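Local coordinates for protein ICChI, a glycosylated chitinase (Ipomoea carnea, PDB 6IDN) that is a glycosylated family 18 plant enzyme with chitinase and lysozyme activity, and so hydrolyses chitin and probably bacterial cell-wall polysaccharide, at residues G11-L16 and L255-Y260; G83-S88 and I126-N131; S95-L100 and D135-Q140. One frame throughout, in Å; residues are numbered along the deposited sequence. Where two conformers were deposited one is given.

All three contacts belong to one TIM barrel. Contact 1 lies at its closing seam, joining the loop after strand 2-7 to the end of strand 250-256 and the turn beyond it; contact 2 joins the chain beyond strand 73-80 to the loop after 121-126; contact 3 pairs the helices outside those same strands. Contacts 2 and 3 are neighbours, with centres 14 Å apart, and touch where Leu87 CD2 meets Val96 CG2 at 3.9 Å. Contact 1 lies apart, its centre 25 Å from that of contact 2, although their nearest atoms are only about 7 Å from each other. Trp256 of contact 1 and Glu127 of contact 2 probably both line the sugar-binding cleft, as in family 18 relatives.

Contact 1: residues G11-L16 and L255-Y260; sequences GGEGSL and LWSKYY
Glu13 meets Lys258 and Tyr259 where the TIM barrel closes on itself: residues 11-16 lie in the loop after its first strand, 2-7, and residues 255-260 run off the end of its last, 250-256. A cis peptide bond joins Trp256 to Ser257 at that end. In family 18 chitinases a tryptophan here commonly forms the floor of the sugar subsite next to the catalytic acid, a role consistent with the position of Trp256, which packs edge-to-face against Tyr6. The chain then turns through a short 3-10 segment that carries Lys258 and Tyr259 up to the first loop. Glu13 is buried, its CG held between its backbone N and carbonyl carbon (chi1 74°), and the chain beyond is extended. Its CB lies 3.5 Å from Tyr259 CA and sits near the plane of the Tyr259 ring, at the edge, where Gly12 C also approaches. Farther out, Glu13 OE1 passes 3.6 Å from Lys258 CB and 3.3 Å from Tyr259 N. The other oxygen, OE2, accepts hydrogen bonds from His49 NE2 and Gly8 N, which would fix the rotation of the carboxylate. Glu13 and Lys258 form no salt bridge, for OE1 and NZ stand 6.5 Å apart; the amine bonds to the main chain instead. Its aliphatic part crosses the glutamate, CG lying 3.5 Å from Glu13 O, and the bend at chi4 (65°) turns the amine toward the same oxygen. Lys258 NZ donates to Glu13 O at 2.8 Å, approaching nearly in line with the carbonyl bond, the C=O...NZ angle being 162°.

Contact 2: residues G83-S88 and I126-N131; sequences GNYYLS and IEDGSN
Tyr85 and Asp128 hold their CG atoms in the same way, each between its own backbone N and carbonyl carbon (chi1 59° and 73°), and the side chains so placed cross with ring and carboxylate planes nearly perpendicular. The phenol reaches over to the turn after strand 121-126. There Glu127 N, lying near the ring plane at its edge, donates an almost straight hydrogen bond to Tyr85 OH, 3.0 Å long with an N-H...O angle of 166°. Asp128 N adds a weak, bent bond to the same oxygen, and the hydroxyl in turn is hydrogen-bonded to Gly80 O, so that it links the end of strand 73-80 to the loop after strand 121-126. Asp128 OD1 comes within 2.7 Å of Tyr85 OH and is also close to the ring, 3.2 Å from CE1. Ile126 CD1 packs obliquely against the ring, 4.0 Å from Tyr85 CE2. A phenylalanine in place of Tyr85 would probably leave Glu127 N and Gly80 O without their shared mate and set the turn free to shift.

Water fills in where the backbones diverge. One molecule stands over the centre of the Tyr85 ring and donates to both Tyr85 O and Asp128 OD2, each at 2.7 Å. Another accepts from Leu87 N at 2.9 Å and lies 2.8 Å from Ser130 O, and a third links Leu87 O with Ser130 OG. Direct contact here is looser, Tyr86 CB lying 4.1 Å from Ser130 N. Glu127 ends the sequence that matches the family 18 signature DxxDxDxE, whose glutamate is the proton donor in relatives; a tyrosine hydroxyl gripping its backbone thus lies at the probable catalytic centre of a TIM-barrel chitinase.

Contact 3: residues S95-L100 and D135-Q140; sequences SVAQYL and DTLAEQ
The carboxamide of Gln140 brings neither face nor edge to residues 95-100: its CB approaches, meeting Ala97 CB at 3.7 Å, while CG stands anti to the carbonyl carbon (chi1 -63°) and the rest of the chain leads away. The flat group that does take part is a main-chain one. Leu137 CD1 lies above the plane of the peptide between Val96 and Ala97, 3.6 Å from Ala97 N. Leu137 reaches the first helix through one methyl, CD1; its CG is anti to the backbone N (chi1 177°). That methyl touches Ala97 CB at 3.7 Å, has Val96 CG1 beside it at 4.1 Å, and is approached more loosely by Leu100 CD1.

Helices 90-103 and 134-148 are consecutive outer helices of the TIM barrel, separated in the chain by strand 121-126. Their short segments run in broadly the same direction, with a crossing angle of -44° and axes 8.8 Å apart at closest approach. Small Ala97 lets them come this near: its CA and that of Leu137 are 6.0 Å apart, and its methyl also touches Leu141 and Leu144 farther along the second helix. Inward, Leu100 and Leu137 both rest on Leu78 of strand 73-80, whereas the side chain of Gln140 lies outward of them and touches Ala94.

Contact 1: residues G11-L16 and L255-Y260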
ATOM      1  N   GLY A  11      14.548   9.527  -2.834  1.00 30.41           N
ATOM      2  CA  GLY A  11      14.585  10.432  -3.975  1.00 32.97           C
ATOM      3  C   GLY A  11      15.380   9.922  -5.160  1.00 37.65           C
ATOM      4  O   GLY A  11      15.187  10.407  -6.280  1.00 37.16           O
ATOM      5  N   GLY A  12      16.265   8.953  -4.947  1.00 35.96           N
ATOM      6  CA  GLY A  12      17.024   8.353  -6.024  1.00 34.76           C
ATOM      7  C   GLY A  12      16.406   7.137  -6.679  1.00 39.27           C
ATOM      8  O   GLY A  12      17.040   6.529  -7.549  1.00 39.02           O
ATOM      9  N   GLU A  13      15.183   6.758  -6.304  1.00 31.35           N
ATOM     10  CA  GLU A  13      14.571   5.564  -6.876  1.00 29.48           C
ATOM     11  C   GLU A  13      13.990   5.796  -8.261  1.00 37.15           C
ATOM     12  O   GLU A  13      13.419   4.866  -8.838  1.00 30.02           O
ATOM     13  CB  GLU A  13      13.482   5.026  -5.946  1.00 27.02           C
ATOM     14  CG  GLU A  13      12.204   5.855  -5.931  1.00 29.88           C
ATOM     15  CD  GLU A  13      11.435   5.662  -4.652  1.00 32.29           C
ATOM     16  OE1 GLU A  13      11.452   4.529  -4.125  1.00 29.73           O
ATOM     17  OE2 GLU A  13      10.814   6.635  -4.163  1.00 26.71           O
ATOM     18  N   GLY A  14      14.149   6.988  -8.823  1.00 31.46           N
ATOM     19  CA  GLY A  14      13.556   7.303 -10.104  1.00 35.49           C
ATOM     20  C   GLY A  14      12.242   8.053  -9.951  1.00 30.86           C
ATOM     21  O   GLY A  14      11.602   8.048  -8.896  1.00 30.27           O
ATOM     22  N   SER A  15      11.844   8.724 -11.031  1.00 31.99           N
ATOM     23  CA  SER A  15      10.584   9.453 -11.022  1.00 31.16           C
ATOM     24  C   SER A  15       9.408   8.482 -11.044  1.00 32.55           C
ATOM     25  O   SER A  15       9.548   7.284 -11.318  1.00 33.22           O
ATOM     26  CB  SER A  15      10.508  10.413 -12.214  1.00 33.23           C
ATOM     27  OG  SER A  15      10.384   9.706 -13.438  1.00 33.89           O
ATOM     28  N   LEU A  16       8.229   9.004 -10.716  1.00 30.48           N
ATOM     29  CA  LEU A  16       7.034   8.177 -10.807  1.00 26.28           C
ATOM     30  C   LEU A  16       6.799   7.736 -12.246  1.00 27.22           C
ATOM     31  O   LEU A  16       6.424   6.587 -12.498  1.00 29.07           O
ATOM     32  CB  LEU A  16       5.834   8.949 -10.259  1.00 28.03           C
ATOM     33  CG  LEU A  16       4.489   8.238 -10.271  1.00 23.76           C
ATOM     34  CD1 LEU A  16       4.462   7.013  -9.353  1.00 21.97           C
ATOM     35  CD2 LEU A  16       3.394   9.236  -9.884  1.00 24.21           C
ATOM     36  N   LEU A 255       5.714  -5.318  -3.450  1.00 15.77           N
ATOM     37  CA  LEU A 255       7.142  -5.186  -3.216  1.00 16.98           C
ATOM     38  C   LEU A 255       7.445  -3.907  -2.453  1.00 19.05           C
ATOM     39  O   LEU A 255       7.008  -2.818  -2.842  1.00 20.80           O
ATOM     40  CB  LEU A 255       7.917  -5.190  -4.537  1.00 17.51           C
ATOM     41  CG  LEU A 255       7.888  -6.510  -5.299  1.00 17.79           C
ATOM     42  CD1 LEU A 255       8.598  -6.331  -6.648  1.00 21.16           C
ATOM     43  CD2 LEU A 255       8.563  -7.593  -4.497  1.00 19.09           C
ATOM     44  N   TRP A 256       8.217  -4.045  -1.385  1.00 17.63           N
ATOM     45  CA  TRP A 256       8.873  -2.928  -0.719  1.00 19.79           C
ATOM     46  C   TRP A 256      10.341  -2.963  -1.135  1.00 18.81           C
ATOM     47  O   TRP A 256      11.059  -3.885  -0.747  1.00 20.06           O
ATOM     48  CB  TRP A 256       8.735  -3.086   0.795  1.00 20.15           C
ATOM     49  CG  TRP A 256       9.471  -2.040   1.540  1.00 19.30           C
ATOM     50  CD1 TRP A 256      10.683  -2.169   2.168  1.00 20.45           C
ATOM     51  CD2 TRP A 256       9.067  -0.680   1.720  1.00 18.32           C
ATOM     52  NE1 TRP A 256      11.052  -0.967   2.732  1.00 22.57           N
ATOM     53  CE2 TRP A 256      10.077  -0.039   2.473  1.00 21.93           C
ATOM     54  CE3 TRP A 256       7.939   0.057   1.336  1.00 21.38           C
ATOM     55  CZ2 TRP A 256       9.993   1.302   2.845  1.00 27.36           C
ATOM     56  CZ3 TRP A 256       7.870   1.397   1.694  1.00 25.74           C
ATOM     57  CH2 TRP A 256       8.883   1.999   2.447  1.00 29.22           C
ATOM     58  N   SER A 257      10.820  -1.993  -1.931  1.00 17.88           N
ATOM     59  CA  SER A 257      10.142  -0.825  -2.500  1.00 18.49           C
ATOM     60  C   SER A 257      10.822  -0.540  -3.850  1.00 23.16           C
ATOM     61  O   SER A 257      11.744  -1.253  -4.234  1.00 22.35           O
ATOM     62  CB  SER A 257      10.263   0.380  -1.576  1.00 23.01           C
ATOM     63  OG  SER A 257      11.611   0.855  -1.581  1.00 26.14           O
ATOM     64  N   LYS A 258      10.399   0.511  -4.556  1.00 20.75           N
ATOM     65  CA  LYS A 258      10.999   0.806  -5.857  1.00 24.50           C
ATOM     66  C   LYS A 258      12.511   0.992  -5.745  1.00 30.73           C
ATOM     67  O   LYS A 258      13.266   0.549  -6.623  1.00 25.26           O
ATOM     68  CB  LYS A 258      10.348   2.049  -6.469  1.00 24.48           C
ATOM     69  CG  LYS A 258      11.006   2.549  -7.769  1.00 27.40           C
ATOM     70  CD  LYS A 258      10.994   1.479  -8.865  1.00 27.01           C
ATOM     71  CE  LYS A 258      11.498   2.048 -10.203  1.00 30.72           C
ATOM     72  NZ  LYS A 258      12.926   2.459 -10.153  1.00 33.21           N
ATOM     73  N   TYR A 259      12.969   1.623  -4.660  1.00 24.00           N
ATOM     74  CA  TYR A 259      14.391   1.922  -4.519  1.00 26.05           C
ATOM     75  C   TYR A 259      15.243   0.660  -4.538  1.00 25.35           C
ATOM     76  O   TYR A 259      16.389   0.700  -5.004  1.00 29.24           O
ATOM     77  CB  TYR A 259      14.647   2.699  -3.227  1.00 26.86           C
ATOM     78  CG  TYR A 259      16.112   3.019  -3.007  1.00 30.96           C
ATOM     79  CD1 TYR A 259      16.748   3.980  -3.779  1.00 32.79           C
ATOM     80  CD2 TYR A 259      16.853   2.359  -2.035  1.00 37.03           C
ATOM     81  CE1 TYR A 259      18.087   4.278  -3.590  1.00 35.80           C
ATOM     82  CE2 TYR A 259      18.198   2.649  -1.840  1.00 36.65           C
ATOM     83  CZ  TYR A 259      18.803   3.609  -2.617  1.00 35.56           C
ATOM     84  OH  TYR A 259      20.137   3.905  -2.427  1.00 43.46           O
ATOM     85  N   TYR A 260      14.705  -0.458  -4.052  1.00 23.37           N
ATOM     86  CA  TYR A 260      15.446  -1.708  -3.927  1.00 26.43           C
ATOM     87  C   TYR A 260      15.165  -2.688  -5.054  1.00 26.48           C
ATOM     88  O   TYR A 260      15.756  -3.774  -5.070  1.00 27.49           O
ATOM     89  CB  TYR A 260      15.134  -2.373  -2.579  1.00 26.03           C
ATOM     90  CG  TYR A 260      15.544  -1.508  -1.406  1.00 23.68           C
ATOM     91  CD1 TYR A 260      16.879  -1.376  -1.054  1.00 27.58           C
ATOM     92  CD2 TYR A 260      14.600  -0.793  -0.680  1.00 23.35           C
ATOM     93  CE1 TYR A 260      17.260  -0.571   0.005  1.00 32.39           C
ATOM     94  CE2 TYR A 260      14.978   0.024   0.384  1.00 27.69           C
ATOM     95  CZ  TYR A 260      16.305   0.122   0.722  1.00 32.92           C
ATOM     96  OH  TYR A 260      16.697   0.928   1.772  1.00 34.13           O
TER

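Contact 2: residues G83-S88 and I126-N131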
ATOM      1  N   GLY A  83       6.077   8.174  12.129  1.00 29.53           N
ATOM      2  CA  GLY A  83       5.088   9.216  11.910  1.00 32.76           C
ATOM      3  C   GLY A  83       4.419   9.655  13.189  1.00 39.87           C
ATOM      4  O   GLY A  83       4.658   9.109  14.270  1.00 42.67           O
ATOM      5  N   ASN A  84       3.578  10.669  13.029  1.00 31.32           N
ATOM      6  CA  ASN A  84       2.708  11.192  14.073  1.00 37.15           C
ATOM      7  C   ASN A  84       1.265  11.038  13.597  1.00 33.47           C
ATOM      8  O   ASN A  84       0.629  12.012  13.189  1.00 32.59           O
ATOM      9  CB  ASN A  84       3.037  12.676  14.371  1.00 42.43           C
ATOM     10  CG  ASN A  84       2.117  13.288  15.397  1.00 51.70           C
ATOM     11  OD1 ASN A  84       1.580  12.597  16.261  1.00 53.09           O
ATOM     12  ND2 ASN A  84       1.890  14.589  15.278  1.00 42.06           N
ATOM     13  N   TYR A  85       0.775   9.805  13.589  1.00 22.11           N
ATOM     14  CA  TYR A  85      -0.574   9.585  13.085  1.00 21.00           C
ATOM     15  C   TYR A  85      -1.345   8.670  14.022  1.00 26.46           C
ATOM     16  O   TYR A  85      -0.776   7.754  14.618  1.00 25.18           O
ATOM     17  CB  TYR A  85      -0.546   9.020  11.659  1.00 20.96           C
ATOM     18  CG  TYR A  85       0.188   7.707  11.499  1.00 23.99           C
ATOM     19  CD1 TYR A  85       1.530   7.673  11.170  1.00 21.41           C
ATOM     20  CD2 TYR A  85      -0.486   6.489  11.610  1.00 20.51           C
ATOM     21  CE1 TYR A  85       2.199   6.468  11.005  1.00 20.96           C
ATOM     22  CE2 TYR A  85       0.178   5.286  11.441  1.00 21.56           C
ATOM     23  CZ  TYR A  85       1.514   5.275  11.131  1.00 21.74           C
ATOM     24  OH  TYR A  85       2.163   4.081  10.951  1.00 24.07           O
ATOM     25  N   TYR A  86      -2.636   8.969  14.153  1.00 20.57           N
ATOM     26  CA  TYR A  86      -3.637   8.180  14.860  1.00 20.67           C
ATOM     27  C   TYR A  86      -4.953   8.943  14.810  1.00 22.68           C
ATOM     28  O   TYR A  86      -4.977  10.166  14.627  1.00 20.80           O
ATOM     29  CB  TYR A  86      -3.253   7.893  16.314  1.00 21.56           C
ATOM     30  CG  TYR A  86      -3.030   9.117  17.171  1.00 29.40           C
ATOM     31  CD1 TYR A  86      -4.077   9.690  17.868  1.00 28.27           C
ATOM     32  CD2 TYR A  86      -1.770   9.697  17.290  1.00 28.01           C
ATOM     33  CE1 TYR A  86      -3.890  10.816  18.661  1.00 30.04           C
ATOM     34  CE2 TYR A  86      -1.572  10.816  18.088  1.00 32.32           C
ATOM     35  CZ  TYR A  86      -2.636  11.377  18.760  1.00 30.75           C
ATOM     36  OH  TYR A  86      -2.435  12.489  19.558  1.00 37.10           O
ATOM     37  N   LEU A  87      -6.047   8.209  14.968  1.00 19.15           N
ATOM     38  CA  LEU A  87      -7.386   8.774  14.917  1.00 17.05           C
ATOM     39  C   LEU A  87      -7.953   8.819  16.325  1.00 18.99           C
ATOM     40  O   LEU A  87      -7.778   7.876  17.099  1.00 22.52           O
ATOM     41  CB  LEU A  87      -8.281   7.929  14.022  1.00 18.70           C
ATOM     42  CG  LEU A  87      -7.720   7.728  12.616  1.00 18.88           C
ATOM     43  CD1 LEU A  87      -8.483   6.619  11.920  1.00 19.86           C
ATOM     44  CD2 LEU A  87      -7.788   9.027  11.804  1.00 17.07           C
ATOM     45  N   SER A  88      -8.653   9.903  16.650  1.00 19.91           N
ATOM     46  CA  SER A  88      -9.081  10.100  18.026  1.00 21.21           C
ATOM     47  C   SER A  88     -10.552   9.767  18.285  1.00 21.37           C
ATOM     48  O   SER A  88     -10.937   9.660  19.459  1.00 25.50           O
ATOM     49  CB  SER A  88      -8.793  11.546  18.463  1.00 25.96           C
ATOM     50  OG  SER A  88      -9.389  12.476  17.578  1.00 28.96           O
ATOM     51  N   ILE A 126      -0.611   1.075   8.327  1.00 15.92           N
ATOM     52  CA  ILE A 126      -0.629   1.484   9.730  1.00 15.24           C
ATOM     53  C   ILE A 126       0.323   0.577  10.508  1.00 21.09           C
ATOM     54  O   ILE A 126       0.047  -0.607  10.695  1.00 18.33           O
ATOM     55  CB  ILE A 126      -2.055   1.423  10.298  1.00 17.06           C
ATOM     56  CG1 ILE A 126      -3.031   2.211   9.406  1.00 17.51           C
ATOM     57  CG2 ILE A 126      -2.094   1.951  11.737  1.00 20.13           C
ATOM     58  CD1 ILE A 126      -2.546   3.630   9.036  1.00 17.74           C
ATOM     59  N   GLU A 127       1.445   1.136  10.967  1.00 20.54           N
ATOM     60  CA  GLU A 127       2.480   0.377  11.658  0.56 21.75           C
ATOM     61  C   GLU A 127       2.742   0.848  13.077  1.00 21.31           C
ATOM     62  O   GLU A 127       3.560   0.230  13.775  1.00 25.33           O
ATOM     63  CB  GLU A 127       3.811   0.451  10.898  0.56 23.24           C
ATOM     64  CG  GLU A 127       3.791  -0.050   9.482  0.56 29.77           C
ATOM     65  CD  GLU A 127       5.156   0.069   8.837  0.56 27.19           C
ATOM     66  OE1 GLU A 127       6.163  -0.250   9.509  0.56 28.79           O
ATOM     67  OE2 GLU A 127       5.229   0.485   7.664  0.56 29.54           O
ATOM     68  N   ASP A 128       2.117   1.932  13.517  1.00 21.99           N
ATOM     69  CA  ASP A 128       2.330   2.400  14.878  1.00 22.79           C
ATOM     70  C   ASP A 128       1.153   3.277  15.271  1.00 20.72           C
ATOM     71  O   ASP A 128       0.297   3.605  14.451  1.00 23.16           O
ATOM     72  CB  ASP A 128       3.679   3.128  15.037  1.00 29.84           C
ATOM     73  CG  ASP A 128       3.695   4.506  14.399  1.00 40.96           C
ATOM     74  OD1 ASP A 128       3.530   4.576  13.173  1.00 53.84           O
ATOM     75  OD2 ASP A 128       3.903   5.519  15.113  1.00 53.50           O
ATOM     76  N   GLY A 129       1.120   3.638  16.554  1.00 23.25           N
ATOM     77  CA  GLY A 129       0.032   4.434  17.086  1.00 25.55           C
ATOM     78  C   GLY A 129      -1.198   3.599  17.390  1.00 28.07           C
ATOM     79  O   GLY A 129      -1.257   2.389  17.148  1.00 28.48           O
ATOM     80  N   SER A 130      -2.215   4.276  17.922  1.00 24.17           N
ATOM     81  CA  SER A 130      -3.451   3.596  18.284  1.00 24.44           C
ATOM     82  C   SER A 130      -4.066   2.915  17.069  1.00 21.44           C
ATOM     83  O   SER A 130      -4.034   3.440  15.952  1.00 22.54           O
ATOM     84  CB  SER A 130      -4.454   4.587  18.878  1.00 25.35           C
ATOM     85  OG  SER A 130      -5.715   3.966  19.044  1.00 22.45           O
ATOM     86  N   ASN A 131      -4.649   1.741  17.295  1.00 19.69           N
ATOM     87  CA  ASN A 131      -5.298   0.988  16.232  1.00 17.73           C
ATOM     88  C   ASN A 131      -6.749   1.395  16.002  1.00 20.35           C
ATOM     89  O   ASN A 131      -7.380   0.866  15.084  1.00 22.60           O
ATOM     90  CB  ASN A 131      -5.270  -0.496  16.564  1.00 18.22           C
ATOM     91  CG  ASN A 131      -6.246  -0.840  17.659  1.00 29.00           C
ATOM     92  OD1 ASN A 131      -6.245  -0.210  18.717  1.00 22.81           O
ATOM     93  ND2 ASN A 131      -7.127  -1.802  17.392  1.00 41.20           N
TER
HETATM   94  O   HOH W   1       1.765   7.117  15.128  1.00 36.89           O
HETATM   95  O   HOH W   2      -5.925   5.432  15.639  1.00 18.39           O
HETATM   96  O   HOH W   3      -7.153   6.367  19.172  1.00 23.21           O

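Contact 3: residues S95-L100 and D135-Q140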
ATOM      1  N   SER A  95     -13.524  13.096   9.400  1.00 19.37           N
ATOM      2  CA  SER A  95     -12.848  14.315   8.961  1.00 19.70           C
ATOM      3  C   SER A  95     -11.618  13.997   8.118  1.00 22.14           C
ATOM      4  O   SER A  95     -11.328  14.697   7.138  1.00 19.13           O
ATOM      5  CB  SER A  95     -12.444  15.163  10.174  1.00 23.25           C
ATOM      6  OG  SER A  95     -13.585  15.708  10.830  1.00 41.90           O
ATOM      7  N   VAL A  96     -10.879  12.946   8.486  1.00 17.52           N
ATOM      8  CA  VAL A  96      -9.704  12.547   7.713  1.00 14.04           C
ATOM      9  C   VAL A  96     -10.125  11.973   6.364  1.00 13.74           C
ATOM     10  O   VAL A  96      -9.462  12.202   5.343  1.00 16.62           O
ATOM     11  CB  VAL A  96      -8.862  11.550   8.531  1.00 16.29           C
ATOM     12  CG1 VAL A  96      -7.750  10.945   7.696  1.00 24.00           C
ATOM     13  CG2 VAL A  96      -8.273  12.256   9.739  1.00 17.82           C
ATOM     14  N   ALA A  97     -11.219  11.209   6.336  1.00 14.25           N
ATOM     15  CA  ALA A  97     -11.700  10.686   5.061  1.00 14.40           C
ATOM     16  C   ALA A  97     -12.025  11.822   4.114  1.00 16.06           C
ATOM     17  O   ALA A  97     -11.686  11.782   2.923  1.00 17.00           O
ATOM     18  CB  ALA A  97     -12.949   9.819   5.279  1.00 17.27           C
ATOM     19  N   GLN A  98     -12.682  12.858   4.629  1.00 15.56           N
ATOM     20  CA  GLN A  98     -13.034  14.002   3.787  1.00 15.59           C
ATOM     21  C   GLN A  98     -11.781  14.701   3.290  1.00 18.29           C
ATOM     22  O   GLN A  98     -11.699  15.094   2.123  1.00 17.47           O
ATOM     23  CB  GLN A  98     -13.915  14.961   4.584  1.00 20.16           C
ATOM     24  CG  GLN A  98     -14.559  15.998   3.740  1.00 36.84           C
ATOM     25  CD  GLN A  98     -15.619  15.410   2.852  1.00 40.96           C
ATOM     26  OE1 GLN A  98     -16.612  14.858   3.323  1.00 42.25           O
ATOM     27  NE2 GLN A  98     -15.393  15.484   1.546  1.00 44.45           N
ATOM     28  N   TYR A  99     -10.790  14.875   4.175  1.00 17.13           N
ATOM     29  CA  TYR A  99      -9.526  15.464   3.771  1.00 17.58           C
ATOM     30  C   TYR A  99      -8.903  14.674   2.636  1.00 16.16           C
ATOM     31  O   TYR A  99      -8.406  15.252   1.665  1.00 19.64           O
ATOM     32  CB  TYR A  99      -8.543  15.527   4.963  1.00 19.37           C
ATOM     33  CG  TYR A  99      -7.093  15.701   4.517  1.00 21.60           C
ATOM     34  CD1 TYR A  99      -6.568  16.957   4.263  1.00 24.63           C
ATOM     35  CD2 TYR A  99      -6.259  14.599   4.332  1.00 19.14           C
ATOM     36  CE1 TYR A  99      -5.253  17.116   3.837  1.00 19.99           C
ATOM     37  CE2 TYR A  99      -4.946  14.749   3.899  1.00 19.52           C
ATOM     38  CZ  TYR A  99      -4.452  16.015   3.657  1.00 23.08           C
ATOM     39  OH  TYR A  99      -3.140  16.172   3.237  1.00 26.37           O
ATOM     40  N   LEU A 100      -8.883  13.343   2.767  1.00 15.01           N
ATOM     41  CA  LEU A 100      -8.273  12.519   1.732  1.00 14.32           C
ATOM     42  C   LEU A 100      -9.040  12.648   0.426  1.00 17.56           C
ATOM     43  O   LEU A 100      -8.438  12.764  -0.650  1.00 17.31           O
ATOM     44  CB  LEU A 100      -8.214  11.060   2.184  1.00 14.23           C
ATOM     45  CG  LEU A 100      -7.315  10.835   3.391  1.00 14.47           C
ATOM     46  CD1 LEU A 100      -7.531   9.430   3.913  1.00 16.95           C
ATOM     47  CD2 LEU A 100      -5.863  11.016   3.013  1.00 15.87           C
ATOM     48  N   ASP A 135     -11.293   1.165  10.985  1.00 15.02           N
ATOM     49  CA  ASP A 135     -12.502   0.609  10.381  1.00 15.23           C
ATOM     50  C   ASP A 135     -13.460   1.717   9.952  1.00 14.99           C
ATOM     51  O   ASP A 135     -14.023   1.673   8.850  1.00 15.28           O
ATOM     52  CB  ASP A 135     -13.199  -0.388  11.331  1.00 16.17           C
ATOM     53  CG  ASP A 135     -13.432   0.131  12.756  1.00 19.38           C
ATOM     54  OD1 ASP A 135     -12.895   1.176  13.173  1.00 18.22           O
ATOM     55  OD2 ASP A 135     -14.167  -0.578  13.499  1.00 21.09           O
ATOM     56  N   THR A 136     -13.651   2.722  10.808  1.00 15.23           N
ATOM     57  CA  THR A 136     -14.525   3.846  10.478  1.00 13.01           C
ATOM     58  C   THR A 136     -13.954   4.661   9.318  1.00 14.17           C
ATOM     59  O   THR A 136     -14.693   5.066   8.412  1.00 14.95           O
ATOM     60  CB  THR A 136     -14.735   4.713  11.733  1.00 12.86           C
ATOM     61  OG1 THR A 136     -15.231   3.886  12.808  1.00 24.22           O
ATOM     62  CG2 THR A 136     -15.724   5.844  11.483  1.00 14.70           C
ATOM     63  N   LEU A 137     -12.629   4.870   9.296  1.00 13.24           N
ATOM     64  CA  LEU A 137     -12.018   5.589   8.177  1.00 13.86           C
ATOM     65  C   LEU A 137     -12.286   4.870   6.859  1.00 15.09           C
ATOM     66  O   LEU A 137     -12.657   5.509   5.863  1.00 14.11           O
ATOM     67  CB  LEU A 137     -10.505   5.773   8.415  1.00 13.56           C
ATOM     68  CG  LEU A 137      -9.690   6.443   7.300  1.00 15.68           C
ATOM     69  CD1 LEU A 137     -10.264   7.835   6.975  1.00 15.23           C
ATOM     70  CD2 LEU A 137      -8.221   6.524   7.679  1.00 14.21           C
ATOM     71  N   ALA A 138     -12.125   3.538   6.834  1.00 12.94           N
ATOM     72  CA  ALA A 138     -12.401   2.793   5.608  1.00 13.80           C
ATOM     73  C   ALA A 138     -13.864   2.927   5.210  1.00 13.39           C
ATOM     74  O   ALA A 138     -14.180   3.095   4.024  1.00 15.38           O
ATOM     75  CB  ALA A 138     -12.028   1.319   5.780  1.00 16.84           C
ATOM     76  N   GLU A 139     -14.770   2.841   6.193  1.00 13.63           N
ATOM     77  CA  GLU A 139     -16.197   2.955   5.907  1.00 13.34           C
ATOM     78  C   GLU A 139     -16.539   4.345   5.379  1.00 15.60           C
ATOM     79  O   GLU A 139     -17.345   4.491   4.454  1.00 17.19           O
ATOM     80  CB  GLU A 139     -16.989   2.628   7.185  1.00 13.72           C
ATOM     81  CG  GLU A 139     -17.023   1.097   7.501  1.00 15.87           C
ATOM     82  CD  GLU A 139     -17.595   0.761   8.870  1.00 18.92           C
ATOM     83  OE1 GLU A 139     -17.685   1.667   9.727  1.00 21.71           O
ATOM     84  OE2 GLU A 139     -17.985  -0.409   9.094  1.00 20.28           O
ATOM     85  N   GLN A 140     -15.933   5.389   5.948  1.00 15.03           N
ATOM     86  CA  GLN A 140     -16.257   6.729   5.476  1.00 14.53           C
ATOM     87  C   GLN A 140     -15.687   7.002   4.090  1.00 13.96           C
ATOM     88  O   GLN A 140     -16.324   7.710   3.301  1.00 16.50           O
ATOM     89  CB  GLN A 140     -15.762   7.769   6.481  1.00 16.43           C
ATOM     90  CG  GLN A 140     -16.440   7.670   7.846  1.00 17.18           C
ATOM     91  CD  GLN A 140     -17.885   8.171   7.873  1.00 19.15           C
ATOM     92  OE1 GLN A 140     -18.569   8.031   8.882  1.00 26.21           O
ATOM     93  NE2 GLN A 140     -18.351   8.753   6.779  1.00 20.47           N
TER